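Local coordinates for protein ribonuclease (Chelonia mydas, PDB 2ZPO) that probably cleaves single- and double-stranded RNA on the 3' side of pyrimidine nucleotides, as a secreted endonuclease of the pancreatic ribonuclease family, at residues Leu8-Arg16 against Lys41-Ala51; Asn68-Thr79 against Gly97-Cys107. One frame throughout, in Å; residues are numbered along the deposited sequence. Where two conformers were deposited one is given.

Contact 1: residues Leu8-Arg16 against Lys41-Ala51; sequences LRQHVDYPR and KFTNTFVHASA. With SO4 (sulfate ion), chain B.
His11 and Lys41 meet at a bound sulfate, in the active site of the ribonuclease A fold, where by similarity His11 is the proton acceptor and Lys41 binds substrate. His11 NE2 donates to sulfate O1 at 2.9 Å, while Lys41 NZ reaches the same oxygen only weakly. His114, the proton donor by similarity, and the backbone N of Tyr115 also hold this anion, probably marking an RNA phosphate position. His11 ND1 donates to Thr45 O at 2.9 Å, with the acceptor in the ring plane, a bond that, with the one to the sulfate, probably fixes the rotation of the imidazole. An amide suits Asn44 because it can donate and accept at once: ND2 gives a hydrogen bond to Gln10 O (2.7 Å) and OD1 receives Lys41 NZ (2.7 Å). The extended lysine, CG anti to the backbone N (chi1 -173°), spans the distance to that amide and the sulfate.

Farther out, the chain leaving the helix is tied to the strand backbone by Val47 N to His11 O and Asp13 N to Val47 O. His48 then closes the end: its ND1 donates to Asp13 O at 2.9 Å, and Arg16 CG lies over the ring face, a CH-pi contact 3.6 Å from the centroid. His48 NE2 is hydrogen-bonded to Thr79 OG1 of strand 69-83, to which Arg16 NH2 also bonds. An alanine in place of His48 would probably leave Asp13 O without this donor, Thr79 without its imidazole partner and the Arg16 chain without a ring to lie on. One turn earlier in the helix, Leu8 CD2 packs on Ala51 CB, at the start of helix 51-55. Helix 3-11 is thus fastened beside strand 43-47, whose Phe46 packs against Met29 of helix 22-32 and whose Val47 touches Leu78 of strand 69-83.

Contact 2: residues Asn68-Thr79 against Gly97-Cys107; sequences NLRDSTASFALT and GTSTQRIRIAC. With SO4 (sulfate ion), chain D; GOL (glycerol), chain G.
Asn68-Thr79 and Gly97-Cys107 pair as the antiparallel beta hairpin of the ribonuclease A fold, the first strand turning a corner at Thr73 and Ala74. Regular pairing runs on both sides of that corner, with Arg70 opposite Ile105 and Leu78 opposite Ser99 as hydrogen-bonded pairs. The tightly packed side is apolar: Ile103 lies between Phe76 and Leu78, its CG1 3.9 Å from Phe76 CD1 and its CG2 3.8 Å from Leu78 CD2. Branched and aromatic side chains suit this buried place, where Val47 of strand 43-47 touches all three. Farther along the strand, past Ile105, Cys107 SG packs on Arg70 CG and forms a disulfide with Cys58.

The other side is polar and looser, bordered by water and glycerol. Here Arg104 NE donates to Asp71 OD1 at 2.7 Å in a salt bridge, using the oxygen's syn lone pair; the bond is nearly straight (175°), in the guanidinium plane. A water joins Asp71 O to Arg102 NH2, and another is held by Ser75 OG and only weakly by Thr100 O. Toward the connecting loop, Thr98 holds another sulfate through N and OG1.

At the corner, Arg102 NE reaches Ser72 O at 2.8 Å, and a serine fits there because its short hydroxyl can turn back: with chi1 at 65°, Ser72 OG donates to Ala74 O (2.7 Å) and accepts from Ile103 N (2.9 Å).

Contact 1 closes before contact 2 opens along the chain; their centres lie about 11 Å apart, and both reach the same antiparallel sheet, where strand 43-47 neighbours strand 69-83. Contact 1 adds the helix at strand 43-47, and contact 2 lies on the other side of strand 69-83. The two meet directly: besides the bond between His48 and Thr79, Phe46 N and Thr79 O are 2.7 Å apart, a probable hydrogen bond, and Ala49 CB packs on Phe76 CD2. The helix carrying one catalytic histidine, by similarity, is thereby joined through strand 43-47 to the hairpin, whose strand 94-108 pairs in turn with strand 111-118, bearing the other, His114.

Contact 1: residues Leu8-Arg16 against Lys41-Ala51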
# COMPACT_ATOMS: atom_id res chain seq x y z
N LEU A 8 4.70 6.65 0.03
CA LEU A 8 5.73 5.75 -0.47
C LEU A 8 6.18 4.75 0.60
O LEU A 8 6.36 3.57 0.32
CB LEU A 8 6.95 6.53 -0.97
CG LEU A 8 6.73 7.54 -2.09
CD1 LEU A 8 8.10 8.02 -2.55
CD2 LEU A 8 5.94 6.98 -3.24
N ARG A 9 6.38 5.23 1.83
CA ARG A 9 6.89 4.36 2.89
C ARG A 9 5.91 3.24 3.20
O ARG A 9 6.31 2.08 3.33
CB ARG A 9 7.14 5.18 4.16
CG ARG A 9 7.50 4.33 5.39
CD ARG A 9 7.91 5.19 6.60
NE ARG A 9 6.92 6.19 7.00
CZ ARG A 9 5.88 5.94 7.79
NH1 ARG A 9 5.68 4.72 8.26
NH2 ARG A 9 5.03 6.92 8.10
N GLN A 10 4.64 3.59 3.28
CA GLN A 10 3.58 2.66 3.63
C GLN A 10 3.14 1.74 2.46
O GLN A 10 2.79 0.57 2.70
CB GLN A 10 2.36 3.39 4.20
CG GLN A 10 2.60 4.01 5.58
CD GLN A 10 1.34 4.43 6.30
OE1 GLN A 10 1.17 4.14 7.49
NE2 GLN A 10 0.46 5.12 5.61
N HIS A 11 3.21 2.26 1.22
CA HIS A 11 2.48 1.59 0.11
C HIS A 11 3.26 1.26 -1.16
O HIS A 11 2.68 0.66 -2.08
CB HIS A 11 1.23 2.40 -0.26
CG HIS A 11 0.26 2.56 0.86
ND1 HIS A 11 -0.44 1.50 1.41
CD2 HIS A 11 -0.11 3.66 1.56
CE1 HIS A 11 -1.22 1.95 2.39
NE2 HIS A 11 -1.04 3.25 2.49
N VAL A 12 4.52 1.65 -1.26
CA VAL A 12 5.28 1.41 -2.49
C VAL A 12 6.47 0.47 -2.20
O VAL A 12 7.36 0.79 -1.38
CB VAL A 12 5.73 2.74 -3.18
CG1 VAL A 12 6.56 2.44 -4.42
CG2 VAL A 12 4.52 3.62 -3.52
N ASP A 13 6.49 -0.68 -2.87
CA ASP A 13 7.61 -1.61 -2.74
C ASP A 13 7.97 -2.08 -4.13
O ASP A 13 7.37 -3.01 -4.65
CB ASP A 13 7.25 -2.79 -1.85
CG ASP A 13 8.39 -3.79 -1.72
OD1 ASP A 13 9.55 -3.34 -1.67
OD2 ASP A 13 8.11 -5.01 -1.68
N TYR A 14 8.93 -1.39 -4.73
CA TYR A 14 9.28 -1.65 -6.11
C TYR A 14 10.79 -1.48 -6.37
O TYR A 14 11.32 -0.41 -6.07
CB TYR A 14 8.49 -0.73 -7.04
CG TYR A 14 8.95 -0.88 -8.46
CD1 TYR A 14 8.51 -1.96 -9.23
CD2 TYR A 14 9.89 0.00 -8.99
CE1 TYR A 14 8.98 -2.14 -10.53
CE2 TYR A 14 10.37 -0.17 -10.28
CZ TYR A 14 9.89 -1.24 -11.04
OH TYR A 14 10.35 -1.39 -12.32
N PRO A 15 11.46 -2.51 -6.95
CA PRO A 15 10.90 -3.85 -7.23
C PRO A 15 10.48 -4.54 -5.93
O PRO A 15 10.94 -4.13 -4.86
CB PRO A 15 12.08 -4.62 -7.87
CG PRO A 15 13.06 -3.53 -8.31
CD PRO A 15 12.87 -2.39 -7.38
N ARG A 16 9.59 -5.53 -6.06
CA ARG A 16 9.09 -6.26 -4.90
C ARG A 16 10.25 -6.83 -4.09
O ARG A 16 11.21 -7.37 -4.66
CB ARG A 16 8.13 -7.36 -5.34
CG ARG A 16 7.33 -7.95 -4.19
CD ARG A 16 6.34 -8.97 -4.67
NE ARG A 16 5.37 -9.29 -3.63
CZ ARG A 16 5.51 -10.27 -2.74
NH1 ARG A 16 6.59 -11.06 -2.77
NH2 ARG A 16 4.58 -10.47 -1.84
N LYS A 41 -0.42 -2.02 12.86
CA LYS A 41 -1.41 -1.60 11.85
C LYS A 41 -2.21 -2.82 11.39
O LYS A 41 -1.66 -3.90 11.16
CB LYS A 41 -0.74 -0.89 10.67
CG LYS A 41 -1.73 -0.27 9.64
CD LYS A 41 -0.99 0.56 8.63
CE LYS A 41 -1.96 1.17 7.62
NZ LYS A 41 -1.22 1.57 6.38
N PHE A 42 -3.53 -2.66 11.28
CA PHE A 42 -4.40 -3.79 10.99
C PHE A 42 -4.23 -4.37 9.58
O PHE A 42 -4.19 -5.59 9.41
CB PHE A 42 -5.87 -3.42 11.28
CG PHE A 42 -6.22 -3.46 12.74
CD1 PHE A 42 -6.25 -4.68 13.43
CD2 PHE A 42 -6.53 -2.29 13.44
CE1 PHE A 42 -6.58 -4.72 14.79
CE2 PHE A 42 -6.86 -2.33 14.80
CZ PHE A 42 -6.88 -3.55 15.47
N THR A 43 -4.16 -3.50 8.58
CA THR A 43 -4.07 -3.92 7.19
C THR A 43 -3.26 -2.92 6.40
O THR A 43 -3.24 -1.73 6.72
CB THR A 43 -5.49 -4.11 6.55
OG1 THR A 43 -5.39 -4.77 5.29
CG2 THR A 43 -6.18 -2.77 6.35
N ASN A 44 -2.60 -3.40 5.35
CA ASN A 44 -1.83 -2.52 4.48
C ASN A 44 -1.56 -3.22 3.16
O ASN A 44 -1.27 -4.41 3.13
CB ASN A 44 -0.51 -2.12 5.14
CG ASN A 44 0.24 -1.07 4.36
OD1 ASN A 44 -0.13 0.10 4.38
ND2 ASN A 44 1.31 -1.47 3.67
N THR A 45 -1.74 -2.48 2.07
CA THR A 45 -1.38 -2.95 0.75
C THR A 45 -0.08 -2.32 0.26
O THR A 45 0.10 -1.08 0.30
CB THR A 45 -2.51 -2.67 -0.27
OG1 THR A 45 -3.69 -3.39 0.13
CG2 THR A 45 -2.08 -3.08 -1.68
N PHE A 46 0.81 -3.17 -0.25
CA PHE A 46 2.03 -2.72 -0.91
C PHE A 46 1.80 -2.83 -2.39
O PHE A 46 1.34 -3.87 -2.88
CB PHE A 46 3.21 -3.60 -0.48
CG PHE A 46 3.56 -3.45 0.98
CD1 PHE A 46 4.33 -2.35 1.41
CD2 PHE A 46 3.09 -4.37 1.93
CE1 PHE A 46 4.66 -2.20 2.78
CE2 PHE A 46 3.43 -4.22 3.29
CZ PHE A 46 4.20 -3.14 3.71
N VAL A 47 2.09 -1.75 -3.11
CA VAL A 47 1.90 -1.74 -4.56
C VAL A 47 3.29 -1.92 -5.19
O VAL A 47 4.21 -1.17 -4.86
CB VAL A 47 1.26 -0.41 -5.04
CG1 VAL A 47 1.06 -0.45 -6.53
CG2 VAL A 47 -0.08 -0.12 -4.31
N HIS A 48 3.43 -2.87 -6.12
CA HIS A 48 4.75 -3.16 -6.75
C HIS A 48 4.84 -2.48 -8.10
O HIS A 48 4.84 -3.11 -9.17
CB HIS A 48 4.99 -4.68 -6.82
CG HIS A 48 4.70 -5.36 -5.53
ND1 HIS A 48 5.26 -4.95 -4.34
CD2 HIS A 48 3.84 -6.36 -5.22
CE1 HIS A 48 4.79 -5.70 -3.35
NE2 HIS A 48 3.92 -6.56 -3.86
N ALA A 49 4.89 -1.16 -8.05
CA ALA A 49 5.11 -0.32 -9.23
C ALA A 49 5.88 0.89 -8.70
O ALA A 49 5.88 1.17 -7.50
CB ALA A 49 3.78 0.13 -9.81
N SER A 50 6.50 1.62 -9.61
CA SER A 50 7.28 2.78 -9.18
C SER A 50 6.42 3.93 -8.66
O SER A 50 5.22 4.05 -8.94
CB SER A 50 8.15 3.28 -10.34
OG SER A 50 7.37 3.89 -11.34
N ALA A 51 7.06 4.82 -7.89
CA ALA A 51 6.38 6.01 -7.44
C ALA A 51 5.79 6.79 -8.60
O ALA A 51 4.66 7.28 -8.51
CB ALA A 51 7.35 6.88 -6.60
S SO4 B . -3.17 5.45 4.32
O1 SO4 B . -2.24 4.48 4.88
O2 SO4 B . -4.39 5.54 5.13
O3 SO4 B . -2.57 6.81 4.25
O4 SO4 B . -3.58 5.01 3.00

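Contact 2: residues Asn68-Thr79 against Gly97-Cys107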
# COMPACT_ATOMS: atom_id res chain seq x y z
N ASN A 68 -11.76 13.22 -3.59
CA ASN A 68 -10.34 13.29 -3.98
C ASN A 68 -9.77 11.93 -4.42
O ASN A 68 -8.53 11.79 -4.52
CB ASN A 68 -9.44 13.94 -2.93
CG ASN A 68 -9.23 13.10 -1.68
OD1 ASN A 68 -8.39 13.46 -0.84
ND2 ASN A 68 -9.97 12.01 -1.52
N LEU A 69 -10.67 10.97 -4.66
CA LEU A 69 -10.29 9.60 -4.97
C LEU A 69 -10.12 9.47 -6.48
O LEU A 69 -10.80 10.15 -7.25
CB LEU A 69 -11.38 8.63 -4.51
CG LEU A 69 -11.60 8.59 -2.99
CD1 LEU A 69 -12.68 7.59 -2.64
CD2 LEU A 69 -10.33 8.29 -2.23
N ARG A 70 -9.20 8.61 -6.89
CA ARG A 70 -8.96 8.40 -8.31
C ARG A 70 -8.75 6.92 -8.48
O ARG A 70 -8.11 6.29 -7.63
CB ARG A 70 -7.66 9.06 -8.77
CG ARG A 70 -7.44 10.51 -8.32
CD ARG A 70 -7.88 11.44 -9.38
NE ARG A 70 -7.19 11.27 -10.66
CZ ARG A 70 -7.57 11.93 -11.75
NH1 ARG A 70 -8.62 12.76 -11.67
NH2 ARG A 70 -6.95 11.76 -12.91
N ASP A 71 -9.21 6.39 -9.59
CA ASP A 71 -8.99 4.99 -9.94
C ASP A 71 -7.91 4.88 -11.02
O ASP A 71 -7.94 5.64 -12.01
CB ASP A 71 -10.28 4.40 -10.48
CG ASP A 71 -11.33 4.24 -9.42
OD1 ASP A 71 -10.97 4.30 -8.23
OD2 ASP A 71 -12.52 4.04 -9.77
N SER A 72 -6.98 3.97 -10.83
CA SER A 72 -5.89 3.79 -11.83
C SER A 72 -6.38 3.18 -13.12
O SER A 72 -7.29 2.37 -13.14
CB SER A 72 -4.79 2.89 -11.28
OG SER A 72 -5.23 1.57 -11.04
N THR A 73 -5.73 3.58 -14.22
CA THR A 73 -6.04 2.97 -15.50
C THR A 73 -5.45 1.56 -15.50
O THR A 73 -6.13 0.58 -15.85
CB THR A 73 -5.48 3.80 -16.64
OG1 THR A 73 -6.15 5.07 -16.63
CG2 THR A 73 -5.68 3.11 -18.01
N ALA A 74 -4.19 1.47 -15.08
CA ALA A 74 -3.47 0.20 -15.02
C ALA A 74 -3.85 -0.70 -13.83
O ALA A 74 -4.26 -0.22 -12.76
CB ALA A 74 -1.96 0.49 -15.00
N SER A 75 -3.72 -2.01 -14.03
CA SER A 75 -3.69 -2.96 -12.93
C SER A 75 -2.24 -3.06 -12.45
O SER A 75 -1.29 -2.90 -13.26
CB SER A 75 -4.19 -4.34 -13.40
OG SER A 75 -5.61 -4.35 -13.60
N PHE A 76 -2.06 -3.26 -11.15
CA PHE A 76 -0.75 -3.34 -10.52
C PHE A 76 -0.58 -4.64 -9.75
O PHE A 76 -1.56 -5.15 -9.24
CB PHE A 76 -0.57 -2.18 -9.52
CG PHE A 76 -0.57 -0.82 -10.16
CD1 PHE A 76 -1.71 -0.03 -10.12
CD2 PHE A 76 0.55 -0.35 -10.85
CE1 PHE A 76 -1.72 1.23 -10.72
CE2 PHE A 76 0.52 0.91 -11.46
CZ PHE A 76 -0.61 1.70 -11.37
N ALA A 77 0.65 -5.15 -9.70
CA ALA A 77 0.98 -6.22 -8.76
C ALA A 77 0.83 -5.64 -7.34
O ALA A 77 1.38 -4.57 -7.03
CB ALA A 77 2.40 -6.71 -8.97
N LEU A 78 0.13 -6.36 -6.47
CA LEU A 78 -0.15 -5.95 -5.09
C LEU A 78 0.13 -7.06 -4.11
O LEU A 78 -0.04 -8.24 -4.44
CB LEU A 78 -1.63 -5.59 -4.93
CG LEU A 78 -2.26 -4.57 -5.87
CD1 LEU A 78 -3.71 -4.41 -5.52
CD2 LEU A 78 -1.54 -3.22 -5.78
N THR A 79 0.57 -6.69 -2.91
CA THR A 79 0.54 -7.62 -1.79
C THR A 79 -0.26 -6.96 -0.67
O THR A 79 0.02 -5.80 -0.29
CB THR A 79 1.94 -7.96 -1.27
OG1 THR A 79 2.71 -8.46 -2.37
CG2 THR A 79 1.88 -9.04 -0.16
N GLY A 97 -1.93 -11.95 0.95
CA GLY A 97 -2.22 -12.50 -0.36
C GLY A 97 -1.62 -11.59 -1.41
O GLY A 97 -1.30 -10.43 -1.13
N THR A 98 -1.47 -12.10 -2.63
CA THR A 98 -1.05 -11.27 -3.75
C THR A 98 -2.13 -11.25 -4.83
O THR A 98 -2.98 -12.15 -4.92
CB THR A 98 0.30 -11.71 -4.34
OG1 THR A 98 0.21 -13.05 -4.86
CG2 THR A 98 1.40 -11.69 -3.28
N SER A 99 -2.12 -10.20 -5.65
CA SER A 99 -3.10 -10.07 -6.74
C SER A 99 -2.56 -9.11 -7.78
O SER A 99 -1.44 -8.56 -7.63
CB SER A 99 -4.44 -9.56 -6.21
OG SER A 99 -4.24 -8.30 -5.59
N THR A 100 -3.33 -8.93 -8.86
CA THR A 100 -3.03 -7.93 -9.88
C THR A 100 -4.34 -7.19 -10.16
O THR A 100 -5.28 -7.77 -10.74
CB THR A 100 -2.45 -8.57 -11.17
OG1 THR A 100 -1.42 -9.52 -10.83
CG2 THR A 100 -1.83 -7.51 -12.06
N GLN A 101 -4.41 -5.93 -9.72
CA GLN A 101 -5.69 -5.22 -9.64
C GLN A 101 -5.46 -3.74 -9.88
O GLN A 101 -4.39 -3.22 -9.54
CB GLN A 101 -6.28 -5.39 -8.24
CG GLN A 101 -6.71 -6.83 -7.89
CD GLN A 101 -7.45 -6.87 -6.59
OE1 GLN A 101 -8.66 -6.61 -6.55
NE2 GLN A 101 -6.73 -7.12 -5.52
N ARG A 102 -6.47 -3.09 -10.47
CA ARG A 102 -6.49 -1.62 -10.45
C ARG A 102 -6.68 -1.16 -9.00
O ARG A 102 -7.17 -1.90 -8.14
CB ARG A 102 -7.60 -1.04 -11.35
CG ARG A 102 -7.43 -1.43 -12.84
CD ARG A 102 -8.69 -1.13 -13.67
NE ARG A 102 -9.11 0.26 -13.59
CZ ARG A 102 -10.31 0.70 -13.22
NH1 ARG A 102 -11.28 -0.14 -12.90
NH2 ARG A 102 -10.54 2.00 -13.21
N ILE A 103 -6.27 0.07 -8.74
CA ILE A 103 -6.34 0.60 -7.37
C ILE A 103 -7.01 1.98 -7.33
O ILE A 103 -6.99 2.73 -8.32
CB ILE A 103 -4.94 0.68 -6.68
CG1 ILE A 103 -3.98 1.62 -7.42
CG2 ILE A 103 -4.35 -0.73 -6.52
CD1 ILE A 103 -2.65 1.91 -6.70
N ARG A 104 -7.56 2.29 -6.15
CA ARG A 104 -8.23 3.56 -5.88
C ARG A 104 -7.42 4.22 -4.78
O ARG A 104 -7.21 3.63 -3.71
CB ARG A 104 -9.68 3.33 -5.41
CG ARG A 104 -10.41 4.62 -5.05
CD ARG A 104 -11.88 4.41 -4.81
NE ARG A 104 -12.54 4.09 -6.08
CZ ARG A 104 -13.81 3.73 -6.19
NH1 ARG A 104 -14.56 3.65 -5.09
NH2 ARG A 104 -14.30 3.45 -7.39
N ILE A 105 -6.88 5.38 -5.09
CA ILE A 105 -6.08 6.14 -4.12
C ILE A 105 -6.70 7.55 -3.90
O ILE A 105 -7.54 7.97 -4.67
CB ILE A 105 -4.56 6.24 -4.55
CG1 ILE A 105 -4.40 7.04 -5.85
CG2 ILE A 105 -3.97 4.84 -4.67
CD1 ILE A 105 -2.91 7.28 -6.23
N ALA A 106 -6.29 8.22 -2.82
CA ALA A 106 -6.64 9.64 -2.64
C ALA A 106 -5.46 10.46 -3.09
O ALA A 106 -4.31 10.18 -2.70
CB ALA A 106 -6.94 9.93 -1.18
N CYS A 107 -5.75 11.48 -3.90
CA CYS A 107 -4.73 12.43 -4.32
C CYS A 107 -4.96 13.82 -3.73
O CYS A 107 -6.10 14.21 -3.36
CB CYS A 107 -4.63 12.51 -5.84
SG CYS A 107 -4.24 10.91 -6.67
S SO4 D . -0.06 -15.69 -2.65
O1 SO4 D . 0.14 -15.48 -1.21
O2 SO4 D . -1.37 -15.15 -3.09
O3 SO4 D . 1.05 -15.10 -3.38
O4 SO4 D . -0.07 -17.14 -2.93
C1 GOL G . -15.83 1.97 -12.20
O1 GOL G . -16.85 1.57 -11.31
C2 GOL G . -14.53 1.18 -12.02
O2 GOL G . -14.69 0.08 -11.15
C3 GOL G . -13.46 2.10 -11.43
O3 GOL G . -13.35 3.28 -12.19
O HOH W 1 -6.95 15.55 -1.21
O HOH W 2 -9.58 4.57 -14.08
O HOH W 3 -7.48 -6.33 -12.85